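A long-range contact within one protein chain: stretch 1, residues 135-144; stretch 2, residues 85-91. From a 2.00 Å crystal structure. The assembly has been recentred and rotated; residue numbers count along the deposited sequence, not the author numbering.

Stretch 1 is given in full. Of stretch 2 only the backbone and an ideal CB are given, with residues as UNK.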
# COMPACT_ATOMS: atom_id res chain seq x y z
N ARG A 135 0.65 1.57 -8.61
CA ARG A 135 1.19 2.82 -9.10
C ARG A 135 0.35 4.00 -8.64
O ARG A 135 -0.84 4.07 -8.95
CB ARG A 135 1.26 2.78 -10.63
CG ARG A 135 2.17 3.81 -11.24
CD ARG A 135 2.27 3.63 -12.76
NE ARG A 135 3.32 4.48 -13.33
CZ ARG A 135 3.66 4.49 -14.62
NH1 ARG A 135 3.04 3.69 -15.48
NH2 ARG A 135 4.63 5.28 -15.04
N HIS A 136 0.96 4.93 -7.92
CA HIS A 136 0.24 6.10 -7.43
C HIS A 136 -0.36 6.84 -8.63
O HIS A 136 0.37 7.25 -9.54
CB HIS A 136 1.18 7.03 -6.67
CG HIS A 136 0.47 8.06 -5.85
ND1 HIS A 136 0.76 9.41 -5.94
CD2 HIS A 136 -0.50 7.95 -4.91
CE1 HIS A 136 0.00 10.08 -5.08
NE2 HIS A 136 -0.77 9.21 -4.45
N ALA A 137 -1.67 7.01 -8.61
CA ALA A 137 -2.37 7.67 -9.70
C ALA A 137 -1.93 9.10 -9.98
O ALA A 137 -1.66 9.45 -11.13
CB ALA A 137 -3.87 7.63 -9.44
N VAL A 138 -1.85 9.92 -8.94
CA VAL A 138 -1.48 11.32 -9.11
C VAL A 138 -0.03 11.58 -9.50
O VAL A 138 0.23 12.43 -10.35
CB VAL A 138 -1.83 12.13 -7.85
CG1 VAL A 138 -1.28 13.55 -7.95
CG2 VAL A 138 -3.34 12.17 -7.68
N THR A 139 0.92 10.87 -8.89
CA THR A 139 2.34 11.08 -9.20
C THR A 139 2.94 10.04 -10.14
O THR A 139 3.95 10.31 -10.79
CB THR A 139 3.19 11.10 -7.92
OG1 THR A 139 3.07 9.83 -7.26
CG2 THR A 139 2.74 12.21 -6.99
N GLY A 140 2.35 8.85 -10.19
CA GLY A 140 2.88 7.81 -11.05
C GLY A 140 3.94 6.94 -10.40
O GLY A 140 4.44 5.99 -11.01
N SER A 141 4.30 7.26 -9.16
CA SER A 141 5.32 6.50 -8.44
C SER A 141 4.80 5.14 -8.03
O SER A 141 3.63 4.99 -7.67
CB SER A 141 5.78 7.27 -7.20
OG SER A 141 6.17 8.59 -7.54
N TYR A 142 5.69 4.15 -8.08
CA TYR A 142 5.34 2.79 -7.71
C TYR A 142 5.58 2.59 -6.21
O TYR A 142 6.56 3.09 -5.66
CB TYR A 142 6.20 1.81 -8.49
CG TYR A 142 5.92 1.80 -9.98
CD1 TYR A 142 4.88 1.05 -10.50
CD2 TYR A 142 6.71 2.54 -10.86
CE1 TYR A 142 4.62 1.03 -11.87
CE2 TYR A 142 6.46 2.53 -12.24
CZ TYR A 142 5.41 1.77 -12.74
OH TYR A 142 5.14 1.76 -14.09
N LEU A 143 4.68 1.87 -5.56
CA LEU A 143 4.83 1.59 -4.14
C LEU A 143 5.99 0.61 -4.10
O LEU A 143 5.92 -0.45 -4.72
CB LEU A 143 3.56 0.94 -3.59
CG LEU A 143 3.57 0.53 -2.11
CD1 LEU A 143 3.61 1.78 -1.25
CD2 LEU A 143 2.33 -0.30 -1.81
N SER A 144 7.06 0.94 -3.38
CA SER A 144 8.22 0.05 -3.34
C SER A 144 9.01 0.11 -2.04
O SER A 144 8.99 1.12 -1.34
CB SER A 144 9.20 0.40 -4.47
OG SER A 144 8.55 0.53 -5.72
N UNK A 85 -5.44 6.33 5.14
CA UNK A 85 -5.34 5.74 3.80
C UNK A 85 -3.90 5.79 3.27
O UNK A 85 -3.16 6.74 3.54
CB UNK A 85 -6.28 6.47 2.83
N UNK A 86 -3.51 4.77 2.51
CA UNK A 86 -2.18 4.75 1.93
C UNK A 86 -2.13 6.00 1.06
O UNK A 86 -2.96 6.17 0.15
CB UNK A 86 -1.90 3.47 1.14
N UNK A 87 -1.16 6.86 1.30
CA UNK A 87 -1.08 8.14 0.62
C UNK A 87 0.30 8.47 0.06
O UNK A 87 1.32 8.00 0.57
CB UNK A 87 -1.51 9.25 1.58
N UNK A 88 0.32 9.27 -1.00
CA UNK A 88 1.59 9.72 -1.55
C UNK A 88 1.45 11.16 -2.02
O UNK A 88 0.34 11.69 -2.15
CB UNK A 88 2.04 8.81 -2.70
N UNK A 89 2.59 11.79 -2.27
CA UNK A 89 2.60 13.19 -2.65
C UNK A 89 4.02 13.62 -2.96
O UNK A 89 4.94 12.80 -2.97
CB UNK A 89 2.00 14.06 -1.55
N UNK A 90 4.20 14.92 -3.20
CA UNK A 90 5.51 15.45 -3.53
C UNK A 90 6.42 15.79 -2.36
O UNK A 90 6.90 16.92 -2.25
CB UNK A 90 5.32 16.71 -4.38
N UNK A 91 6.66 14.83 -1.49
CA UNK A 91 7.57 15.03 -0.37
C UNK A 91 8.66 13.99 -0.54
O UNK A 91 8.45 12.97 -1.20
CB UNK A 91 6.87 14.91 0.98

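Position 85 lies beyond the reach of stretch 1: its ideal CB has no atom of that stretch within 5.5 Å, so the visible atoms set no preference. The deposited residue is F85, which makes no contact here.

At position 86, phi/psi of -60/124 fit an extended chain, and CA-to-CB points toward stretch 1. Nothing lies within 5.5 Å of the ideal CB, so a short side chain would fall short. What stretch 1 offers on this side is the apolar end of L143, whose CA-to-CB bond runs sideways but whose tip comes nearer. A branched or long aliphatic chain would suit, leucine, isoleucine or methionine among them. The residue is L86, with chi1 t and chi2 p; its CD2 meets L143 CD2 at 4.0 Å, an apolar contact without polar demands.

Position 87 follows the alternation of a strand: CA-to-CB points away, and stretch 1 leaves the choice open. It is H87, which has no close contact with stretch 1.

Position 88 is the most constrained. Its CB points toward stretch 1, and the ideal CB sits 3.3 Å from H136 NE2 and 4.8 Å from T139 OG1. The H136 ring is held by a hydrogen bond between H136 ND1 and T139 OG1 (2.7 Å, either could be the donor), and it presents a face to the incoming CB. A small residue such as alanine, serine or cysteine suits that close approach; longer chains would have to turn aside from the ring. The residue is S88. Its CB lies 3.3 Å from the centroid of the H136 ring, 7° off the normal, a CH-pi contact almost directly over the face, with S88 CB to H136 NE2 at 3.4 Å. Its chi1 is t, and OG is hydrogen-bonded elsewhere in the structure.

At position 89 CA-to-CB points away, so stretch 1 meets mainly backbone and many side chains would do. The residue is H89: its N is 4.2 Å from H136 CE1, and its CA is 4.5 Å from T139 CG2.

Position 90 lies where the chain turns a corner. CB points sideways and its ideal position has no close neighbour in stretch 1, but the T139 methyl lies within range of a longer side chain; an aromatic or a long, flexible chain could reach it. The residue is H90, chi1 m, whose end comes nearer and lays one ring face over T139 CG2, 4.3 Å from H90 CE1.

Position 91 is out of reach, leaving its side chain unspecified by stretch 1. It is F91.

Stretch 2 85-91: FLHSHHF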
# COMPACT_ATOMS: atom_id res chain seq x y z
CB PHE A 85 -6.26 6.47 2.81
CG PHE A 85 -7.71 6.05 2.89
CD1 PHE A 85 -8.60 6.71 3.73
CD2 PHE A 85 -8.17 4.97 2.13
CE1 PHE A 85 -9.93 6.31 3.81
CE2 PHE A 85 -9.49 4.56 2.21
CZ PHE A 85 -10.38 5.23 3.06
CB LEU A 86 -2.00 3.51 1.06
CG LEU A 86 -0.58 3.24 0.60
CD1 LEU A 86 0.32 2.99 1.82
CD2 LEU A 86 -0.57 2.05 -0.34
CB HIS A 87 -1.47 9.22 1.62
CG HIS A 87 -1.72 10.57 1.02
ND1 HIS A 87 -2.97 10.97 0.58
CD2 HIS A 87 -0.90 11.64 0.86
CE1 HIS A 87 -2.90 12.23 0.18
NE2 HIS A 87 -1.66 12.66 0.34
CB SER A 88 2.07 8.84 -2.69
OG SER A 88 3.49 8.93 -2.75
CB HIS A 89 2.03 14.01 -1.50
CG HIS A 89 2.41 13.48 -0.15
ND1 HIS A 89 1.76 13.86 1.01
CD2 HIS A 89 3.37 12.61 0.23
CE1 HIS A 89 2.31 13.24 2.04
NE2 HIS A 89 3.29 12.47 1.60
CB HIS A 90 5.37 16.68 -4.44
CG HIS A 90 5.11 16.34 -5.87
ND1 HIS A 90 5.90 15.47 -6.59
CD2 HIS A 90 4.15 16.77 -6.73
CE1 HIS A 90 5.45 15.38 -7.83
NE2 HIS A 90 4.39 16.16 -7.94
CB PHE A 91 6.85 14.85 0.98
CG PHE A 91 5.87 15.94 1.30
CD1 PHE A 91 4.54 15.84 0.91
CD2 PHE A 91 6.28 17.08 1.99
CE1 PHE A 91 3.62 16.86 1.20
CE2 PHE A 91 5.37 18.10 2.29
CZ PHE A 91 4.04 17.99 1.90
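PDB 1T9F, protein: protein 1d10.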